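Long-range contacts in 16L protein (PDB 6TQP), which probably blocks apoptosis of the infected host cell as a Bcl-2-like protein of the poxviral M11L family: residues A[16-21]-A[38-43]; A[22-27]-A[105-110]. All coordinates share one frame; numbering follows the deposited sequence.

How the interactions relate
From the N terminus, the chain first runs through helix 12-27, which serves both contacts: its residues 16-21 enter interaction 1 and the next six, 22-27, enter interaction 2. Interaction 1 closes the shorter loop, with 16 residues between its segments, by bringing the first turns of helix 38-68 against helix 12-27. Interaction 2 spans 77 residues, 57 of them helical, and sets helix 96-113 beside the C-terminal end of helix 12-27. Segment 22-27 lies inside the loop closed by interaction 1 and its partner 105-110 lies beyond it, so the loops cross. Helix 12-27 thus ties helices 38-68 and 96-113 into the all-helical Bcl-2-like bundle; the contact centres lie about 14 Å apart.

Interaction 1 (A[16-21]-A[38-43]); sequences IKNVIV and CYENKL
In the Bcl-2-like helical bundle, the N-terminal helix packs here on the first turns of helix 38-68, where V19, N18 and I16 meet E40 and L43. The axes of 16-21 and 38-43 approach to 9.3 Å at a crossing angle of -58°, and the closest CA pair is V19 with E40. V19 CG2, anti to its carbonyl carbon, does the packing at this point: it lies 3.3 Å from the backbone O of E40 and 3.7 Å from E40 CB, and also touches L43 CB. Next to it, the methyls I16 CD1 and L43 CD1 meet at 3.9 Å, their side chains crossing at about a right angle. I16 also packs on L140 and I141 of helix 137-148.

Beside this packing, N18 ND2 donates to E40 OE2 over 3.1 Å with a nearly straight N-H...O angle of 176°. The acceptor lies in the amide plane of N18, whereas the donor comes from above the carboxylate plane, the two planes being 79° apart. E40 OE1 accepts from the backbone N of S37, next to the start of helix 38-68. The carboxylate thus has a bond on each oxygen, which restrains its rotation, and its position near that helix N terminus probably helps stabilise its negative charge.

Interaction 2 (A[22-27]-A[105-110]); sequences FYINEK and LISMIV
I24 pushes its CD1 methyl between I106 and S107, and this is where the contact packs most closely. I24 CD1 lies 3.6 Å from I106 CG2 and 3.4 Å from S107 OG, with the side chains of I24 and I106 crossing at about a right angle. The other branch, I24 CG2, anti to its backbone N, meets V110 CG2 at 3.9 Å, one helical turn on from I106. I24 thereby covers I106, S107 and V110 together, and it contributes 83 Å² of the 258 Å² buried in all. I24 also touches I126, and I106 touches I129, both of helix 120-134, which extends the apolar layer.

The axes of 22-27 and 105-110 approach to 9.3 Å, 35° from parallel, so the segments run roughly side by side; CA of I24 and S107 are 5.7 Å apart. The contact joins the N-terminal helix to the interior of the Bcl-2-like bundle, its centre about 6 Å from the centre of the chain. S107 OG is bonded to the carbonyl O of I103, one turn back in its own helix, so the buried hydroxyl is satisfied while I24 packs on it.

Y23 forms a thin buried fringe, its CE2 near S107 OG and C51 touching its side chain. K27, by contrast, is partly exposed. K27 CG touches S107 OG at 3.9 Å and lies over one face of the Y23 ring, toward its rim, but beyond CG the bent chain leads away from segment 105-110, and K27 NZ makes a long, weak ion pair with E111 OE2.

Interaction 1 (A[16-21]-A[38-43])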
loop_
_atom_site.group_PDB
_atom_site.type_symbol
_atom_site.label_atom_id
_atom_site.label_comp_id
_atom_site.label_asym_id
_atom_site.label_seq_id
_atom_site.Cartn_x
_atom_site.Cartn_y
_atom_site.Cartn_z
ATOM N N ILE A 16 -7.481 4.202 8.748
ATOM C CA ILE A 16 -6.602 3.911 7.622
ATOM C C ILE A 16 -6.352 2.412 7.502
ATOM O O ILE A 16 -6.370 1.855 6.398
ATOM C CB ILE A 16 -5.286 4.711 7.759
ATOM C CG1 ILE A 16 -5.526 6.192 7.477
ATOM C CG2 ILE A 16 -4.219 4.199 6.812
ATOM C CD1 ILE A 16 -6.050 6.498 6.090
ATOM N N LYS A 17 -6.094 1.735 8.622
ATOM C CA LYS A 17 -5.870 0.293 8.562
ATOM C C LYS A 17 -7.068 -0.413 7.935
ATOM O O LYS A 17 -6.913 -1.279 7.068
ATOM C CB LYS A 17 -5.603 -0.268 9.956
ATOM C CG LYS A 17 -5.206 -1.754 9.959
ATOM C CD LYS A 17 -5.411 -2.424 11.308
ATOM C CE LYS A 17 -6.880 -2.678 11.596
ATOM N NZ LYS A 17 -7.080 -3.974 12.287
ATOM N N ASN A 18 -8.272 -0.057 8.373
ATOM C CA ASN A 18 -9.472 -0.683 7.825
ATOM C C ASN A 18 -9.603 -0.395 6.343
ATOM O O ASN A 18 -9.980 -1.276 5.560
ATOM C CB ASN A 18 -10.706 -0.192 8.577
ATOM C CG ASN A 18 -10.832 -0.819 9.931
ATOM O OD1 ASN A 18 -10.228 -1.861 10.192
ATOM N ND2 ASN A 18 -11.626 -0.211 10.806
ATOM N N VAL A 19 -9.277 0.833 5.933
ATOM C CA VAL A 19 -9.425 1.213 4.530
ATOM C C VAL A 19 -8.467 0.407 3.660
ATOM O O VAL A 19 -8.827 -0.054 2.569
ATOM C CB VAL A 19 -9.212 2.734 4.367
ATOM C CG1 VAL A 19 -9.028 3.099 2.897
ATOM C CG2 VAL A 19 -10.395 3.505 4.954
ATOM N N ILE A 20 -7.236 0.209 4.133
ATOM C CA ILE A 20 -6.237 -0.482 3.320
ATOM C C ILE A 20 -6.628 -1.946 3.123
ATOM O O ILE A 20 -6.569 -2.473 2.004
ATOM C CB ILE A 20 -4.849 -0.339 3.960
ATOM C CG1 ILE A 20 -4.410 1.131 3.892
ATOM C CG2 ILE A 20 -3.824 -1.235 3.241
ATOM C CD1 ILE A 20 -3.170 1.441 4.699
ATOM N N VAL A 21 -7.026 -2.618 4.201
ATOM C CA VAL A 21 -7.424 -4.020 4.090
ATOM C C VAL A 21 -8.611 -4.149 3.151
ATOM O O VAL A 21 -8.645 -5.030 2.285
ATOM C CB VAL A 21 -7.730 -4.601 5.481
ATOM C CG1 VAL A 21 -8.296 -6.031 5.371
ATOM C CG2 VAL A 21 -6.470 -4.584 6.324
ATOM N N CYS A 38 -18.750 5.589 7.448
ATOM C CA CYS A 38 -18.889 6.758 6.583
ATOM C C CYS A 38 -17.548 7.447 6.379
ATOM O O CYS A 38 -17.178 7.816 5.257
ATOM C CB CYS A 38 -19.888 7.732 7.196
ATOM S SG CYS A 38 -20.037 9.265 6.309
ATOM N N TYR A 39 -16.805 7.633 7.466
ATOM C CA TYR A 39 -15.533 8.339 7.375
ATOM C C TYR A 39 -14.512 7.511 6.608
ATOM O O TYR A 39 -13.799 8.026 5.736
ATOM C CB TYR A 39 -15.027 8.669 8.776
ATOM C CG TYR A 39 -13.713 9.413 8.759
ATOM C CD1 TYR A 39 -13.645 10.721 8.294
ATOM C CD2 TYR A 39 -12.550 8.808 9.196
ATOM C CE1 TYR A 39 -12.453 11.403 8.277
ATOM C CE2 TYR A 39 -11.354 9.487 9.190
ATOM C CZ TYR A 39 -11.313 10.781 8.721
ATOM O OH TYR A 39 -10.123 11.457 8.701
ATOM N N GLU A 40 -14.439 6.214 6.908
ATOM C CA GLU A 40 -13.513 5.346 6.191
ATOM C C GLU A 40 -13.842 5.306 4.705
ATOM O O GLU A 40 -12.940 5.306 3.860
ATOM C CB GLU A 40 -13.543 3.938 6.799
ATOM C CG GLU A 40 -13.015 3.873 8.215
ATOM C CD GLU A 40 -13.469 2.637 8.960
ATOM O OE1 GLU A 40 -14.294 1.855 8.416
ATOM O OE2 GLU A 40 -13.016 2.468 10.112
ATOM N N ASN A 41 -15.136 5.292 4.360
ATOM C CA ASN A 41 -15.509 5.251 2.954
ATOM C C ASN A 41 -15.031 6.502 2.226
ATOM O O ASN A 41 -14.625 6.435 1.059
ATOM C CB ASN A 41 -17.023 5.084 2.822
ATOM C CG ASN A 41 -17.455 4.929 1.396
ATOM O OD1 ASN A 41 -17.146 3.936 0.752
ATOM N ND2 ASN A 41 -18.180 5.910 0.892
ATOM N N LYS A 42 -15.059 7.652 2.902
ATOM C CA LYS A 42 -14.530 8.868 2.294
ATOM C C LYS A 42 -13.045 8.718 1.997
ATOM O O LYS A 42 -12.577 9.079 0.910
ATOM C CB LYS A 42 -14.773 10.063 3.215
ATOM C CG LYS A 42 -16.222 10.519 3.261
ATOM C CD LYS A 42 -16.422 11.579 4.337
ATOM C CE LYS A 42 -17.852 12.098 4.367
ATOM N NZ LYS A 42 -18.170 12.892 3.140
ATOM N N LEU A 43 -12.297 8.157 2.944
ATOM C CA LEU A 43 -10.866 7.968 2.740
ATOM C C LEU A 43 -10.602 6.954 1.643
ATOM O O LEU A 43 -9.648 7.099 0.870
ATOM C CB LEU A 43 -10.214 7.513 4.035
ATOM C CG LEU A 43 -10.288 8.490 5.211
ATOM C CD1 LEU A 43 -9.669 7.856 6.434
ATOM C CD2 LEU A 43 -9.598 9.822 4.920
#

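Interaction 2 (A[22-27]-A[105-110])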
loop_
_atom_site.group_PDB
_atom_site.type_symbol
_atom_site.label_atom_id
_atom_site.label_comp_id
_atom_site.label_asym_id
_atom_site.label_seq_id
_atom_site.Cartn_x
_atom_site.Cartn_y
_atom_site.Cartn_z
ATOM N N PHE A 22 -9.598 -3.266 3.305
ATOM C CA PHE A 22 -10.762 -3.286 2.431
ATOM C C PHE A 22 -10.355 -3.080 0.978
ATOM O O PHE A 22 -10.803 -3.805 0.080
ATOM C CB PHE A 22 -11.744 -2.207 2.875
ATOM C CG PHE A 22 -13.032 -2.202 2.100
ATOM C CD1 PHE A 22 -13.119 -1.541 0.887
ATOM C CD2 PHE A 22 -14.154 -2.847 2.594
ATOM C CE1 PHE A 22 -14.306 -1.526 0.170
ATOM C CE2 PHE A 22 -15.345 -2.841 1.883
ATOM C CZ PHE A 22 -15.422 -2.184 0.669
ATOM N N TYR A 23 -9.485 -2.097 0.732
ATOM C CA TYR A 23 -9.073 -1.780 -0.633
ATOM C C TYR A 23 -8.337 -2.950 -1.272
ATOM O O TYR A 23 -8.654 -3.370 -2.396
ATOM C CB TYR A 23 -8.187 -0.530 -0.627
ATOM C CG TYR A 23 -7.720 -0.138 -2.011
ATOM C CD1 TYR A 23 -8.638 0.179 -3.011
ATOM C CD2 TYR A 23 -6.375 -0.111 -2.328
ATOM C CE1 TYR A 23 -8.217 0.530 -4.281
ATOM C CE2 TYR A 23 -5.946 0.241 -3.594
ATOM C CZ TYR A 23 -6.864 0.569 -4.562
ATOM O OH TYR A 23 -6.412 0.909 -5.818
ATOM N N ILE A 24 -7.337 -3.486 -0.572
ATOM C CA ILE A 24 -6.583 -4.620 -1.097
ATOM C C ILE A 24 -7.513 -5.792 -1.396
ATOM O O ILE A 24 -7.401 -6.434 -2.448
ATOM C CB ILE A 24 -5.463 -5.005 -0.110
ATOM C CG1 ILE A 24 -4.449 -3.858 0.023
ATOM C CG2 ILE A 24 -4.759 -6.292 -0.553
ATOM C CD1 ILE A 24 -3.754 -3.444 -1.267
ATOM N N ASN A 25 -8.449 -6.091 -0.487
ATOM C CA ASN A 25 -9.387 -7.179 -0.751
ATOM C C ASN A 25 -10.242 -6.876 -1.973
ATOM O O ASN A 25 -10.557 -7.776 -2.761
ATOM C CB ASN A 25 -10.278 -7.436 0.467
ATOM C CG ASN A 25 -9.525 -8.074 1.621
ATOM O OD1 ASN A 25 -8.458 -8.668 1.438
ATOM N ND2 ASN A 25 -10.079 -7.956 2.820
ATOM N N GLU A 26 -10.626 -5.612 -2.150
ATOM C CA GLU A 26 -11.411 -5.229 -3.317
ATOM C C GLU A 26 -10.623 -5.453 -4.606
ATOM O O GLU A 26 -11.185 -5.886 -5.621
ATOM C CB GLU A 26 -11.858 -3.770 -3.177
ATOM C CG GLU A 26 -12.506 -3.173 -4.423
ATOM C CD GLU A 26 -13.195 -1.840 -4.144
ATOM O OE1 GLU A 26 -14.088 -1.798 -3.271
ATOM O OE2 GLU A 26 -12.845 -0.835 -4.796
ATOM N N LYS A 27 -9.318 -5.179 -4.582
ATOM C CA LYS A 27 -8.476 -5.411 -5.751
ATOM C C LYS A 27 -8.142 -6.883 -5.941
ATOM O O LYS A 27 -7.864 -7.303 -7.069
ATOM C CB LYS A 27 -7.182 -4.591 -5.635
ATOM C CG LYS A 27 -7.367 -3.098 -5.906
ATOM C CD LYS A 27 -7.967 -2.879 -7.285
ATOM C CE LYS A 27 -7.504 -1.600 -7.956
ATOM N NZ LYS A 27 -6.821 -1.915 -9.240
ATOM N N LEU A 105 1.625 -1.160 -4.643
ATOM C CA LEU A 105 2.498 -2.321 -4.769
ATOM C C LEU A 105 1.812 -3.579 -4.243
ATOM O O LEU A 105 1.832 -4.635 -4.891
ATOM C CB LEU A 105 3.808 -2.060 -4.014
ATOM C CG LEU A 105 4.763 -3.251 -3.957
ATOM C CD1 LEU A 105 5.270 -3.628 -5.340
ATOM C CD2 LEU A 105 5.893 -2.927 -3.012
ATOM N N ILE A 106 1.192 -3.487 -3.065
ATOM C CA ILE A 106 0.477 -4.636 -2.498
ATOM C C ILE A 106 -0.629 -5.080 -3.438
ATOM O O ILE A 106 -0.839 -6.283 -3.646
ATOM C CB ILE A 106 -0.089 -4.289 -1.106
ATOM C CG1 ILE A 106 1.024 -3.894 -0.140
ATOM C CG2 ILE A 106 -0.862 -5.470 -0.490
ATOM C CD1 ILE A 106 0.515 -3.117 1.010
ATOM N N SER A 107 -1.350 -4.124 -4.029
ATOM C CA SER A 107 -2.403 -4.495 -4.981
ATOM C C SER A 107 -1.842 -5.351 -6.103
ATOM O O SER A 107 -2.425 -6.380 -6.473
ATOM C CB SER A 107 -3.064 -3.244 -5.559
ATOM O OG SER A 107 -3.743 -2.538 -4.545
ATOM N N MET A 108 -0.703 -4.940 -6.664
ATOM C CA MET A 108 -0.096 -5.735 -7.722
ATOM C C MET A 108 0.356 -7.096 -7.209
ATOM O O MET A 108 0.164 -8.107 -7.889
ATOM C CB MET A 108 1.087 -5.002 -8.336
ATOM C CG MET A 108 1.754 -5.822 -9.431
ATOM S SD MET A 108 3.124 -4.936 -10.171
ATOM C CE MET A 108 2.143 -3.771 -11.116
ATOM N N ILE A 109 0.987 -7.142 -6.032
ATOM C CA ILE A 109 1.428 -8.428 -5.485
ATOM C C ILE A 109 0.256 -9.390 -5.431
ATOM O O ILE A 109 0.347 -10.544 -5.865
ATOM C CB ILE A 109 2.061 -8.238 -4.095
ATOM C CG1 ILE A 109 3.332 -7.401 -4.213
ATOM C CG2 ILE A 109 2.405 -9.603 -3.460
ATOM C CD1 ILE A 109 3.957 -7.022 -2.884
ATOM N N VAL A 110 -0.874 -8.910 -4.914
ATOM C CA VAL A 110 -2.058 -9.748 -4.766
ATOM C C VAL A 110 -2.582 -10.173 -6.130
ATOM O O VAL A 110 -2.972 -11.333 -6.335
ATOM C CB VAL A 110 -3.110 -8.982 -3.945
ATOM C CG1 VAL A 110 -4.502 -9.458 -4.222
ATOM C CG2 VAL A 110 -2.787 -9.091 -2.448
#